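Local coordinates for tail spike protein gp49 (PDB 4RU4) that cleaves the O-specific polysaccharide of Pseudomonas as a lyase built into a trimeric phage tailspike, probably clearing the way for entry into the host cell, at residues B[29-34]-B[46-51]; B[149-154]-B[197-202]; B[510-515]-B[539-544]. All coordinates share one frame; numbering follows the deposited sequence.

Interaction 1 of 3, residues B[29-34]-B[46-51]. With EDO (1,2-ethanediol), chain C; EDO (1,2-ethanediol), chain V.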
ATOM      1  N   HIS B  29     -36.110 -29.413  16.747  1.00 15.85           N
ATOM      2  CA  HIS B  29     -36.501 -30.808  16.617  1.00 14.26           C
ATOM      3  C   HIS B  29     -35.613 -31.590  17.565  1.00 15.94           C
ATOM      4  O   HIS B  29     -34.529 -32.032  17.187  1.00 14.57           O
ATOM      5  CB  HIS B  29     -36.311 -31.300  15.178  1.00 14.29           C
ATOM      6  CG  HIS B  29     -37.051 -30.482  14.166  1.00 16.49           C
ATOM      7  ND1 HIS B  29     -38.419 -30.543  14.029  1.00 17.55           N
ATOM      8  CD2 HIS B  29     -36.626 -29.546  13.284  1.00 17.66           C
ATOM      9  CE1 HIS B  29     -38.805 -29.702  13.082  1.00 18.70           C
ATOM     10  NE2 HIS B  29     -37.735 -29.091  12.607  1.00 17.62           N
ATOM     11  N   PRO B  30     -36.042 -31.718  18.826  1.00 18.49           N
ATOM     12  CA  PRO B  30     -35.246 -32.531  19.751  1.00 15.78           C
ATOM     13  C   PRO B  30     -35.250 -34.002  19.297  1.00 14.68           C
ATOM     14  O   PRO B  30     -36.155 -34.446  18.577  1.00 15.56           O
ATOM     15  CB  PRO B  30     -35.976 -32.352  21.091  1.00 19.19           C
ATOM     16  CG  PRO B  30     -37.400 -31.991  20.701  1.00 22.43           C
ATOM     17  CD  PRO B  30     -37.261 -31.168  19.446  1.00 19.27           C
ATOM     18  N   LEU B  31     -34.229 -34.743  19.702  1.00 11.48           N
ATOM     19  CA  LEU B  31     -34.107 -36.160  19.387  1.00 14.29           C
ATOM     20  C   LEU B  31     -35.350 -36.938  19.832  1.00 17.58           C
ATOM     21  O   LEU B  31     -35.708 -37.930  19.214  1.00 15.37           O
ATOM     22  CB  LEU B  31     -32.859 -36.752  20.055  1.00 11.35           C
ATOM     23  CG  LEU B  31     -31.522 -36.375  19.428  1.00 11.21           C
ATOM     24  CD1 LEU B  31     -30.393 -36.754  20.380  1.00 13.40           C
ATOM     25  CD2 LEU B  31     -31.328 -37.051  18.073  1.00 11.97           C
ATOM     26  N   SER B  32     -36.011 -36.458  20.883  1.00 16.01           N
ATOM     27  CA  SER B  32     -37.236 -37.098  21.374  1.00 18.12           C
ATOM     28  C   SER B  32     -38.347 -37.176  20.308  1.00 17.54           C
ATOM     29  O   SER B  32     -39.199 -38.045  20.366  1.00 16.23           O
ATOM     30  CB  SER B  32     -37.729 -36.403  22.641  1.00 19.83           C
ATOM     31  OG  SER B  32     -37.900 -35.020  22.412  1.00 22.54           O
ATOM     32  N   GLU B  33     -38.319 -36.293  19.318  1.00 15.83           N
ATOM     33  CA  GLU B  33     -39.243 -36.421  18.188  1.00 18.34           C
ATOM     34  C   GLU B  33     -39.062 -37.724  17.415  1.00 18.50           C
ATOM     35  O   GLU B  33     -39.990 -38.194  16.768  1.00 19.89           O
ATOM     36  CB  GLU B  33     -39.121 -35.238  17.222  1.00 18.26           C
ATOM     37  CG  GLU B  33     -39.721 -33.956  17.764  1.00 26.48           C
ATOM     38  CD  GLU B  33     -39.666 -32.791  16.767  1.00 30.22           C
ATOM     39  OE1 GLU B  33     -39.192 -32.990  15.622  1.00 28.15           O
ATOM     40  OE2 GLU B  33     -40.110 -31.679  17.148  1.00 34.08           O
ATOM     41  N   ARG B  34     -37.873 -38.311  17.482  1.00 17.47           N
ATOM     42  CA  ARG B  34     -37.581 -39.489  16.676  1.00 18.50           C
ATOM     43  C   ARG B  34     -37.291 -40.737  17.470  1.00 18.33           C
ATOM     44  O   ARG B  34     -37.503 -41.838  16.973  1.00 19.59           O
ATOM     45  CB  ARG B  34     -36.365 -39.234  15.784  1.00 19.40           C
ATOM     46  CG  ARG B  34     -36.724 -38.934  14.391  1.00 22.69           C
ATOM     47  CD  ARG B  34     -35.510 -38.583  13.575  1.00 19.87           C
ATOM     48  NE  ARG B  34     -35.905 -37.536  12.658  1.00 21.01           N
ATOM     49  CZ  ARG B  34     -35.093 -36.921  11.811  1.00 20.77           C
ATOM     50  NH1 ARG B  34     -33.811 -37.252  11.741  1.00 16.87           N
ATOM     51  NH2 ARG B  34     -35.586 -35.977  11.026  1.00 23.98           N
ATOM     52  N   PRO B  46     -23.840 -41.599  18.625  1.00 13.37           N
ATOM     53  CA  PRO B  46     -23.211 -42.081  19.858  1.00 13.24           C
ATOM     54  C   PRO B  46     -22.880 -40.958  20.820  1.00 15.42           C
ATOM     55  O   PRO B  46     -22.919 -41.170  22.020  1.00 11.72           O
ATOM     56  CB  PRO B  46     -21.937 -42.757  19.363  1.00 16.37           C
ATOM     57  CG  PRO B  46     -22.247 -43.118  17.924  1.00 16.34           C
ATOM     58  CD  PRO B  46     -23.115 -42.028  17.412  1.00 15.55           C
ATOM     59  N   HIS B  47     -22.620 -39.757  20.328  1.00 11.83           N
ATOM     60  CA  HIS B  47     -22.230 -38.707  21.264  1.00 17.04           C
ATOM     61  C   HIS B  47     -23.349 -37.713  21.622  1.00 13.98           C
ATOM     62  O   HIS B  47     -23.103 -36.663  22.211  1.00 10.97           O
ATOM     63  CB  HIS B  47     -20.928 -38.035  20.797  1.00 22.24           C
ATOM     64  CG  HIS B  47     -19.786 -38.997  20.662  1.00 27.96           C
ATOM     65  ND1 HIS B  47     -19.453 -39.898  21.654  1.00 32.76           N
ATOM     66  CD2 HIS B  47     -18.928 -39.228  19.642  1.00 32.06           C
ATOM     67  CE1 HIS B  47     -18.426 -40.629  21.257  1.00 33.78           C
ATOM     68  NE2 HIS B  47     -18.091 -40.245  20.038  1.00 34.98           N
ATOM     69  N   ALA B  48     -24.588 -38.072  21.303  1.00 13.35           N
ATOM     70  CA  ALA B  48     -25.740 -37.361  21.842  1.00 12.06           C
ATOM     71  C   ALA B  48     -25.730 -37.482  23.370  1.00 12.50           C
ATOM     72  O   ALA B  48     -25.432 -38.549  23.914  1.00 12.92           O
ATOM     73  CB  ALA B  48     -27.031 -37.964  21.289  1.00 13.66           C
ATOM     74  N   VAL B  49     -26.082 -36.402  24.059  1.00 12.46           N
ATOM     75  CA  VAL B  49     -26.065 -36.392  25.520  1.00 12.73           C
ATOM     76  C   VAL B  49     -27.457 -36.659  26.122  1.00 12.73           C
ATOM     77  O   VAL B  49     -27.591 -37.360  27.147  1.00 12.54           O
ATOM     78  CB  VAL B  49     -25.460 -35.070  26.033  1.00 16.27           C
ATOM     79  CG1 VAL B  49     -25.459 -34.985  27.583  1.00 18.89           C
ATOM     80  CG2 VAL B  49     -24.043 -34.899  25.473  1.00 14.18           C
ATOM     81  N   ALA B  50     -28.494 -36.148  25.462  1.00 12.31           N
ATOM     82  CA  ALA B  50     -29.855 -36.243  25.976  1.00 11.58           C
ATOM     83  C   ALA B  50     -30.884 -36.169  24.855  1.00 10.90           C
ATOM     84  O   ALA B  50     -30.653 -35.534  23.812  1.00  9.86           O
ATOM     85  CB  ALA B  50     -30.112 -35.112  26.999  1.00 11.80           C
ATOM     86  N   LEU B  51     -32.037 -36.801  25.074  1.00 10.16           N
ATOM     87  CA  LEU B  51     -33.116 -36.752  24.089  1.00 11.11           C
ATOM     88  C   LEU B  51     -33.565 -35.327  23.767  1.00 12.69           C
ATOM     89  O   LEU B  51     -34.198 -35.090  22.750  1.00 13.60           O
ATOM     90  CB  LEU B  51     -34.301 -37.588  24.557  1.00 11.87           C
ATOM     91  CG  LEU B  51     -34.077 -39.103  24.475  1.00 13.39           C
ATOM     92  CD1 LEU B  51     -35.291 -39.896  25.056  1.00  9.84           C
ATOM     93  CD2 LEU B  51     -33.805 -39.480  23.037  1.00 11.32           C
TER
HETATM   94  C1  EDO C 805     -38.991 -35.443  13.482  1.00 48.84           C
HETATM   95  O1  EDO C 805     -38.685 -36.673  12.811  1.00 49.42           O
HETATM   96  C2  EDO C 805     -38.262 -34.273  12.832  1.00 48.01           C
HETATM   97  O2  EDO C 805     -38.911 -33.892  11.613  1.00 46.67           O
HETATM   98  C1  EDO V 804     -23.252 -36.713  16.838  1.00 29.16           C
HETATM   99  O1  EDO V 804     -24.256 -36.239  17.713  1.00 32.89           O
HETATM  100  C2  EDO V 804     -22.198 -37.351  17.718  1.00 26.78           C
HETATM  101  O2  EDO V 804     -22.489 -38.739  17.821  1.00 20.33           O
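In Leu-31, CG stands anti to the carbonyl carbon (chi1 -74°) and CD1 anti to CA (chi2 167°), which carries the CD1 methyl over to segment 46-51, where it meets Ala-48 and Ala-50. It comes down on the methyl of Ala-48 at 3.7 Å (CD1 to CB) and also touches the carbonyl oxygen of Ala-50. Nearer its root, the same side chain meets the other leucine of the contact: Leu-31 CB lies 4.2 Å from Leu-51 CD2. Leu-31 is buried, and Tyr-45 and Ile-55 also pack against it.

The polar tie is made by Leu-51 O. It accepts the backbone N-H of Ser-32 at 2.9 Å from N to O, somewhat bent (140° at the hydrogen) and with the donor a little off the carbonyl plane. The N of Leu-31 comes within 3.1 Å of the same Leu-51 O, but its N-H is badly aimed and makes no bond there. Leu-31 has a backbone hydrogen bond to Asp-53. Residues 31-33 form a short 3-10 turn, so Ser-32 presents its N-H from the start of that turn. The contact thereby closes the chain around helix 38-44, drawing the loop before it against the loop after it, just ahead of helix 55-65.

On the far side of the turn, His-29 ND1 donates to the syn lone pair of Glu-33 OE1 at 3.0 Å, close to the imidazole plane. His-29 NE2 is taken up by Asp-25. Beside this pair sits an ethanediol, probably from the crystallisation liquor, whose O1 receives an almost straight bond from Arg-34 NE at 2.9 Å. A second ethanediol offers its O2 to the backbone N of His-47. The side chain of Leu-51 also comes within about 4 Å of a bound sodium ion.

Interaction 2 of 3, residues B[149-154]-B[197-202]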
ATOM      1  N   ILE B 149       6.787 -24.577  18.299  1.00 10.05           N
ATOM      2  CA  ILE B 149       6.783 -23.386  19.126  1.00  7.57           C
ATOM      3  C   ILE B 149       7.857 -23.509  20.200  1.00  9.90           C
ATOM      4  O   ILE B 149       7.914 -24.503  20.940  1.00  8.55           O
ATOM      5  CB  ILE B 149       5.438 -23.237  19.867  1.00  6.58           C
ATOM      6  CG1 ILE B 149       4.304 -22.982  18.881  1.00  6.36           C
ATOM      7  CG2 ILE B 149       5.521 -22.071  20.891  1.00  6.50           C
ATOM      8  CD1 ILE B 149       2.903 -23.155  19.501  1.00  9.74           C
ATOM      9  N   ILE B 150       8.731 -22.512  20.263  1.00  8.48           N
ATOM     10  CA  ILE B 150       9.598 -22.345  21.420  1.00  9.43           C
ATOM     11  C   ILE B 150       8.804 -21.528  22.427  1.00 11.06           C
ATOM     12  O   ILE B 150       8.270 -20.472  22.069  1.00  7.88           O
ATOM     13  CB  ILE B 150      10.852 -21.566  21.014  1.00  9.06           C
ATOM     14  CG1 ILE B 150      11.598 -22.327  19.898  1.00 11.40           C
ATOM     15  CG2 ILE B 150      11.733 -21.249  22.247  1.00  7.91           C
ATOM     16  CD1 ILE B 150      12.790 -21.565  19.298  1.00  7.00           C
ATOM     17  N   TYR B 151       8.709 -22.001  23.675  1.00 12.12           N
ATOM     18  CA  TYR B 151       7.885 -21.326  24.684  1.00 10.33           C
ATOM     19  C   TYR B 151       8.624 -21.142  25.993  1.00  9.98           C
ATOM     20  O   TYR B 151       9.206 -22.088  26.520  1.00  7.90           O
ATOM     21  CB  TYR B 151       6.622 -22.146  24.944  1.00 12.90           C
ATOM     22  CG  TYR B 151       5.776 -21.687  26.114  1.00 12.36           C
ATOM     23  CD1 TYR B 151       5.178 -20.426  26.110  1.00  8.65           C
ATOM     24  CD2 TYR B 151       5.531 -22.537  27.195  1.00 10.57           C
ATOM     25  CE1 TYR B 151       4.400 -19.998  27.172  1.00  8.75           C
ATOM     26  CE2 TYR B 151       4.732 -22.127  28.265  1.00 12.47           C
ATOM     27  CZ  TYR B 151       4.170 -20.864  28.243  1.00 13.69           C
ATOM     28  OH  TYR B 151       3.389 -20.440  29.280  1.00 11.68           O
ATOM     29  N   ASN B 152       8.578 -19.927  26.518  1.00 10.53           N
ATOM     30  CA  ASN B 152       9.136 -19.633  27.835  1.00 11.55           C
ATOM     31  C   ASN B 152       8.003 -19.482  28.856  1.00 11.03           C
ATOM     32  O   ASN B 152       7.263 -18.503  28.813  1.00 12.24           O
ATOM     33  CB  ASN B 152       9.968 -18.356  27.764  1.00 11.65           C
ATOM     34  CG  ASN B 152      10.715 -18.079  29.065  1.00 11.95           C
ATOM     35  OD1 ASN B 152      10.312 -18.547  30.125  1.00  9.16           O
ATOM     36  ND2 ASN B 152      11.807 -17.317  28.982  1.00 11.34           N
ATOM     37  N   PRO B 153       7.860 -20.446  29.784  1.00 10.88           N
ATOM     38  CA  PRO B 153       6.750 -20.365  30.737  1.00 12.03           C
ATOM     39  C   PRO B 153       6.932 -19.253  31.764  1.00 11.95           C
ATOM     40  O   PRO B 153       6.000 -19.026  32.534  1.00 11.16           O
ATOM     41  CB  PRO B 153       6.791 -21.722  31.475  1.00 17.56           C
ATOM     42  CG  PRO B 153       7.815 -22.558  30.766  1.00 18.17           C
ATOM     43  CD  PRO B 153       8.719 -21.619  30.015  1.00 12.40           C
ATOM     44  N   THR B 154       8.087 -18.590  31.807  1.00  9.04           N
ATOM     45  CA  THR B 154       8.281 -17.542  32.817  1.00 11.14           C
ATOM     46  C   THR B 154       7.371 -16.345  32.553  1.00 11.87           C
ATOM     47  O   THR B 154       7.339 -15.827  31.434  1.00 13.92           O
ATOM     48  CB  THR B 154       9.730 -17.073  32.852  1.00 15.26           C
ATOM     49  OG1 THR B 154      10.551 -18.163  33.269  1.00 13.07           O
ATOM     50  CG2 THR B 154       9.916 -15.895  33.813  1.00 17.93           C
ATOM     51  N   ALA B 197      10.474 -24.529  26.814  1.00 12.75           N
ATOM     52  CA  ALA B 197       9.946 -25.836  26.460  1.00 11.63           C
ATOM     53  C   ALA B 197       9.515 -25.742  25.001  1.00 12.75           C
ATOM     54  O   ALA B 197       8.967 -24.720  24.580  1.00 10.76           O
ATOM     55  CB  ALA B 197       8.737 -26.175  27.322  1.00 11.00           C
ATOM     56  N   ILE B 198       9.766 -26.807  24.244  1.00 11.13           N
ATOM     57  CA  ILE B 198       9.540 -26.814  22.802  1.00  9.49           C
ATOM     58  C   ILE B 198       8.399 -27.794  22.499  1.00 12.28           C
ATOM     59  O   ILE B 198       8.313 -28.869  23.101  1.00 13.82           O
ATOM     60  CB  ILE B 198      10.824 -27.258  22.019  1.00  9.95           C
ATOM     61  CG1 ILE B 198      12.097 -26.707  22.676  1.00  8.64           C
ATOM     62  CG2 ILE B 198      10.745 -26.861  20.512  1.00  7.75           C
ATOM     63  CD1 ILE B 198      12.112 -25.130  22.847  1.00  7.83           C
ATOM     64  N   TYR B 199       7.533 -27.421  21.560  1.00 10.43           N
ATOM     65  CA  TYR B 199       6.336 -28.179  21.243  1.00  9.04           C
ATOM     66  C   TYR B 199       6.121 -28.187  19.757  1.00 10.16           C
ATOM     67  O   TYR B 199       6.140 -27.123  19.124  1.00 11.91           O
ATOM     68  CB  TYR B 199       5.112 -27.476  21.846  1.00  9.37           C
ATOM     69  CG  TYR B 199       5.131 -27.442  23.354  1.00 11.94           C
ATOM     70  CD1 TYR B 199       4.682 -28.538  24.091  1.00 11.72           C
ATOM     71  CD2 TYR B 199       5.603 -26.330  24.037  1.00 11.96           C
ATOM     72  CE1 TYR B 199       4.690 -28.522  25.466  1.00 14.92           C
ATOM     73  CE2 TYR B 199       5.619 -26.302  25.428  1.00 17.84           C
ATOM     74  CZ  TYR B 199       5.161 -27.407  26.134  1.00 15.77           C
ATOM     75  OH  TYR B 199       5.162 -27.390  27.506  1.00 16.80           O
ATOM     76  N   LYS B 200       5.845 -29.373  19.222  1.00 12.02           N
ATOM     77  CA  LYS B 200       5.463 -29.537  17.839  1.00 11.94           C
ATOM     78  C   LYS B 200       3.990 -29.181  17.707  1.00 12.28           C
ATOM     79  O   LYS B 200       3.168 -29.557  18.560  1.00 10.07           O
ATOM     80  CB  LYS B 200       5.646 -31.000  17.411  1.00 10.62           C
ATOM     81  CG  LYS B 200       5.458 -31.230  15.906  1.00 14.07           C
ATOM     82  CD  LYS B 200       5.847 -32.673  15.549  1.00 14.11           C
ATOM     83  CE  LYS B 200       5.545 -33.016  14.098  1.00 14.80           C
ATOM     84  NZ  LYS B 200       5.933 -34.448  13.798  1.00 17.96           N
ATOM     85  N   VAL B 201       3.632 -28.484  16.634  1.00 11.76           N
ATOM     86  CA  VAL B 201       2.218 -28.205  16.423  1.00  9.66           C
ATOM     87  C   VAL B 201       1.645 -29.273  15.510  1.00 10.93           C
ATOM     88  O   VAL B 201       2.007 -29.359  14.336  1.00 12.18           O
ATOM     89  CB  VAL B 201       1.983 -26.795  15.854  1.00  8.75           C
ATOM     90  CG1 VAL B 201       0.497 -26.540  15.692  1.00  8.01           C
ATOM     91  CG2 VAL B 201       2.608 -25.767  16.773  1.00  8.36           C
ATOM     92  N   VAL B 202       0.762 -30.104  16.065  1.00 11.03           N
ATOM     93  CA  VAL B 202       0.247 -31.266  15.354  1.00  7.43           C
ATOM     94  C   VAL B 202      -1.223 -30.994  15.112  1.00  9.47           C
ATOM     95  O   VAL B 202      -2.001 -30.807  16.060  1.00  9.52           O
ATOM     96  CB  VAL B 202       0.452 -32.558  16.198  1.00 13.83           C
ATOM     97  CG1 VAL B 202      -0.103 -33.789  15.502  1.00 12.91           C
ATOM     98  CG2 VAL B 202       1.931 -32.756  16.476  1.00 17.47           C
TER
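Ile-149 O is gripped twice by the neighbouring strand: Tyr-199 N donates to it at 3.0 Å, and the CA-H of Ile-198 points at it with 3.4 Å from CA to O. The return bond, Ile-149 N to Tyr-199 O, is shorter at 2.8 Å. Two residues on, Tyr-151 and Ala-197 exchange a second pair, Ala-197 N reaching Tyr-151 O at 2.8 Å. Between these hydrogen-bonded pairs lies the non-hydrogen-bonded pair Ile-150 and Ile-198, with side chains side by side and Ile-150 CG2 3.9 Å from Ile-198 CD1.

This is an antiparallel ladder inside the Ig-like domain. Strand 197-202 also pairs with 113-120, and strand 147-151 with 168-177. The face bearing Ile-149, Tyr-151 and Tyr-199 meets a loop containing Val-303, Cys-305 and Val-306, in the pectin lyase-like part of the chain.

On that face Val-201 CG2, anti to its own carbonyl carbon, meets Ile-149 CD1 at 3.8 Å. The two tyrosine rings are set aslant, CD2 of Tyr-151 lying 4.2 Å from CE2 of Tyr-199. Past the ladder, Asn-152 OD1 accepts Thr-154 N in an Asx turn.

Interaction 3 of 3, residues B[510-515]-B[539-544]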
ATOM      1  N   MET B 510      18.117  18.246  17.739  1.00  8.94           N
ATOM      2  CA  MET B 510      16.868  18.641  17.112  1.00  9.80           C
ATOM      3  C   MET B 510      17.053  19.072  15.681  1.00  9.08           C
ATOM      4  O   MET B 510      18.067  19.678  15.353  1.00  7.15           O
ATOM      5  CB  MET B 510      16.271  19.851  17.834  1.00  6.86           C
ATOM      6  CG  MET B 510      15.730  19.546  19.193  1.00 14.60           C
ATOM      7  SD  MET B 510      15.155  21.097  19.905  1.00 21.95           S
ATOM      8  CE  MET B 510      14.624  20.476  21.499  1.00 22.32           C
ATOM      9  N   ARG B 511      16.051  18.776  14.852  1.00 10.64           N
ATOM     10  CA  ARG B 511      15.873  19.429  13.561  1.00  9.09           C
ATOM     11  C   ARG B 511      14.495  20.101  13.548  1.00  7.65           C
ATOM     12  O   ARG B 511      13.490  19.443  13.828  1.00  8.74           O
ATOM     13  CB  ARG B 511      16.005  18.409  12.412  1.00 11.77           C
ATOM     14  CG  ARG B 511      15.961  19.019  11.034  1.00 17.97           C
ATOM     15  CD  ARG B 511      15.951  17.951   9.938  1.00 23.77           C
ATOM     16  NE  ARG B 511      16.984  16.971  10.128  1.00 20.96           N
ATOM     17  CZ  ARG B 511      16.873  15.673   9.840  1.00 15.70           C
ATOM     18  NH1 ARG B 511      15.784  15.148   9.270  1.00 11.77           N
ATOM     19  NH2 ARG B 511      17.905  14.903  10.092  1.00 12.59           N
ATOM     20  N   MET B 512      14.454  21.418  13.298  1.00  6.84           N
ATOM     21  CA  MET B 512      13.207  22.199  13.317  1.00  8.19           C
ATOM     22  C   MET B 512      13.147  23.041  12.045  1.00  7.83           C
ATOM     23  O   MET B 512      14.197  23.433  11.511  1.00  8.39           O
ATOM     24  CB  MET B 512      13.119  23.109  14.561  1.00  7.02           C
ATOM     25  CG  MET B 512      13.087  22.342  15.888  1.00  6.94           C
ATOM     26  SD  MET B 512      11.478  21.578  16.145  1.00 10.36           S
ATOM     27  CE  MET B 512      11.933  20.047  16.956  1.00  7.25           C
ATOM     28  N   PRO B 513      11.932  23.302  11.543  1.00  8.54           N
ATOM     29  CA  PRO B 513      11.758  23.882  10.201  1.00  7.18           C
ATOM     30  C   PRO B 513      12.348  25.284  10.097  1.00  9.38           C
ATOM     31  O   PRO B 513      12.473  25.976  11.114  1.00  7.31           O
ATOM     32  CB  PRO B 513      10.230  23.969  10.041  1.00  9.55           C
ATOM     33  CG  PRO B 513       9.653  23.006  11.068  1.00  8.16           C
ATOM     34  CD  PRO B 513      10.644  22.985  12.197  1.00  6.42           C
ATOM     35  N   VAL B 514      12.659  25.693   8.871  1.00  8.42           N
ATOM     36  CA  VAL B 514      13.213  27.013   8.580  1.00 11.37           C
ATOM     37  C   VAL B 514      12.095  28.041   8.385  1.00 12.51           C
ATOM     38  O   VAL B 514      11.097  27.768   7.718  1.00  5.44           O
ATOM     39  CB  VAL B 514      14.090  26.966   7.294  1.00  8.90           C
ATOM     40  CG1 VAL B 514      14.746  28.320   7.010  1.00  6.65           C
ATOM     41  CG2 VAL B 514      15.142  25.869   7.437  1.00 12.95           C
ATOM     42  N   LEU B 515      12.277  29.221   8.962  1.00  7.71           N
ATOM     43  CA  LEU B 515      11.389  30.343   8.716  1.00  8.12           C
ATOM     44  C   LEU B 515      12.296  31.482   8.286  1.00 10.46           C
ATOM     45  O   LEU B 515      13.458  31.503   8.667  1.00  9.61           O
ATOM     46  CB  LEU B 515      10.642  30.735   9.988  1.00  5.82           C
ATOM     47  CG  LEU B 515       9.604  29.701  10.429  1.00  9.80           C
ATOM     48  CD1 LEU B 515       9.040  30.053  11.812  1.00  9.81           C
ATOM     49  CD2 LEU B 515       8.495  29.619   9.369  1.00  5.64           C
ATOM     50  N   ILE B 539       6.960  29.137  17.196  1.00  9.37           N
ATOM     51  CA  ILE B 539       7.864  29.251  18.323  1.00  9.74           C
ATOM     52  C   ILE B 539       8.767  28.006  18.402  1.00 12.22           C
ATOM     53  O   ILE B 539       8.278  26.875  18.435  1.00 10.52           O
ATOM     54  CB  ILE B 539       7.068  29.406  19.636  1.00 12.49           C
ATOM     55  CG1 ILE B 539       6.205  30.674  19.580  1.00 13.38           C
ATOM     56  CG2 ILE B 539       8.019  29.423  20.835  1.00 11.93           C
ATOM     57  CD1 ILE B 539       5.050  30.659  20.538  1.00 17.12           C
ATOM     58  N   TYR B 540      10.080  28.223  18.440  1.00 10.76           N
ATOM     59  CA  TYR B 540      11.064  27.140  18.520  1.00  9.78           C
ATOM     60  C   TYR B 540      11.253  26.644  19.966  1.00 10.67           C
ATOM     61  O   TYR B 540      10.904  27.349  20.914  1.00  9.00           O
ATOM     62  CB  TYR B 540      12.415  27.608  17.938  1.00  7.09           C
ATOM     63  CG  TYR B 540      12.384  27.843  16.445  1.00  6.48           C
ATOM     64  CD1 TYR B 540      12.596  26.785  15.553  1.00  5.78           C
ATOM     65  CD2 TYR B 540      12.138  29.125  15.922  1.00  7.02           C
ATOM     66  CE1 TYR B 540      12.558  26.984  14.183  1.00  7.76           C
ATOM     67  CE2 TYR B 540      12.083  29.345  14.540  1.00  8.97           C
ATOM     68  CZ  TYR B 540      12.319  28.262  13.671  1.00  9.54           C
ATOM     69  OH  TYR B 540      12.281  28.460  12.302  1.00  7.01           O
ATOM     70  N   PRO B 541      11.793  25.417  20.143  1.00 10.80           N
ATOM     71  CA  PRO B 541      12.037  24.935  21.512  1.00 11.26           C
ATOM     72  C   PRO B 541      13.128  25.706  22.239  1.00 14.31           C
ATOM     73  O   PRO B 541      13.157  25.682  23.463  1.00 16.01           O
ATOM     74  CB  PRO B 541      12.472  23.469  21.325  1.00 12.86           C
ATOM     75  CG  PRO B 541      12.130  23.110  19.896  1.00 15.29           C
ATOM     76  CD  PRO B 541      12.111  24.408  19.118  1.00 11.84           C
ATOM     77  N   LYS B 542      14.012  26.375  21.501  1.00 12.80           N
ATOM     78  CA  LYS B 542      15.079  27.188  22.091  1.00  9.92           C
ATOM     79  C   LYS B 542      15.489  28.186  21.009  1.00  8.57           C
ATOM     80  O   LYS B 542      14.976  28.103  19.900  1.00  7.89           O
ATOM     81  CB  LYS B 542      16.276  26.306  22.478  1.00 12.89           C
ATOM     82  CG  LYS B 542      16.848  25.488  21.303  1.00 15.09           C
ATOM     83  CD  LYS B 542      17.820  24.415  21.819  1.00 17.26           C
ATOM     84  CE  LYS B 542      18.558  23.752  20.675  1.00 17.69           C
ATOM     85  NZ  LYS B 542      19.613  22.815  21.194  1.00 15.95           N
ATOM     86  N   ALA B 543      16.382  29.128  21.316  1.00  7.12           N
ATOM     87  CA  ALA B 543      16.804  30.106  20.304  1.00 10.61           C
ATOM     88  C   ALA B 543      17.334  29.379  19.077  1.00 10.63           C
ATOM     89  O   ALA B 543      18.172  28.492  19.174  1.00 11.51           O
ATOM     90  CB  ALA B 543      17.846  31.030  20.844  1.00 11.68           C
ATOM     91  N   PRO B 544      16.786  29.709  17.914  1.00 10.01           N
ATOM     92  CA  PRO B 544      17.215  29.009  16.710  1.00  7.21           C
ATOM     93  C   PRO B 544      18.526  29.578  16.163  1.00 10.10           C
ATOM     94  O   PRO B 544      19.013  30.623  16.633  1.00 10.40           O
ATOM     95  CB  PRO B 544      16.069  29.292  15.739  1.00  7.14           C
ATOM     96  CG  PRO B 544      15.545  30.669  16.191  1.00  7.69           C
ATOM     97  CD  PRO B 544      15.618  30.585  17.685  1.00 10.79           C
TER
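Tyr-540 and Pro-513 make the tight end of this contact. The phenol hydroxyl of Tyr-540 donates to the carbonyl oxygen of Pro-513 at 2.8 Å (OH to O), arriving 20° off the carbonyl plane. The ring meets the strand with its edge: Met-512 CB lies near its plane, 3.8 Å from CD1 of Tyr-540. One face is covered from within the loop by Pro-544, whose CB stands 3.9 Å above the ring centre of Tyr-540. Leu-515 runs alongside the phenol, pointing the other way, its CG 3.5 Å from the Tyr-540 OH.

Strand 510-522 joins the two architectures here. It runs parallel to strand 484-487 of the beta-helix and antiparallel to strand 590-600 of the C-terminal Ig-like domain, so the 539-544 loop packs across the junction. Leu-498 touches Met-512, Pro-513 and Tyr-540, while Ile-599 lies against Met-512 and Pro-541.

Further back along the strand, methionine sulfur, methyl and methylene groups pack against the ring of Pro-541. Met-510, extended beyond CG, passes it with SD 3.6 Å from Pro-541 CG. Met-512 CG, anti to the carbonyl carbon (chi1 -63°), comes 4.0 Å from Pro-541 CD. The looser end is at the partly exposed Lys-542: its CE is 4.4 Å from Met-510 SD, and its NZ forms a salt bridge with Glu-601. Arg-511, which takes no part in gripping the loop, forms salt bridges with Glu-487 and the C-terminal carboxylate of Val-602, and its NH2 also bonds to Leu-489 O of a neighbouring subunit.

The three contacts follow one another along the chain, and no two of them touch. Interaction 1 belongs to the N-terminal region around helix 38-44. Interaction 2 lies in an Ig-like domain inserted among the early strands of the beta-helix, its centre 40 Å from that of interaction 1. Interaction 3 marks the exit from the beta-helix into the C-terminal Ig-like domain, with its centre 51 Å from interaction 2 and 77 Å from interaction 1, beyond the middle of the chain from both. They thus fall in the N-terminal region, the lateral domain and the junction to the C-terminal domain, and of the three only interaction 3 has residues touching neighbouring subunits of the trimer.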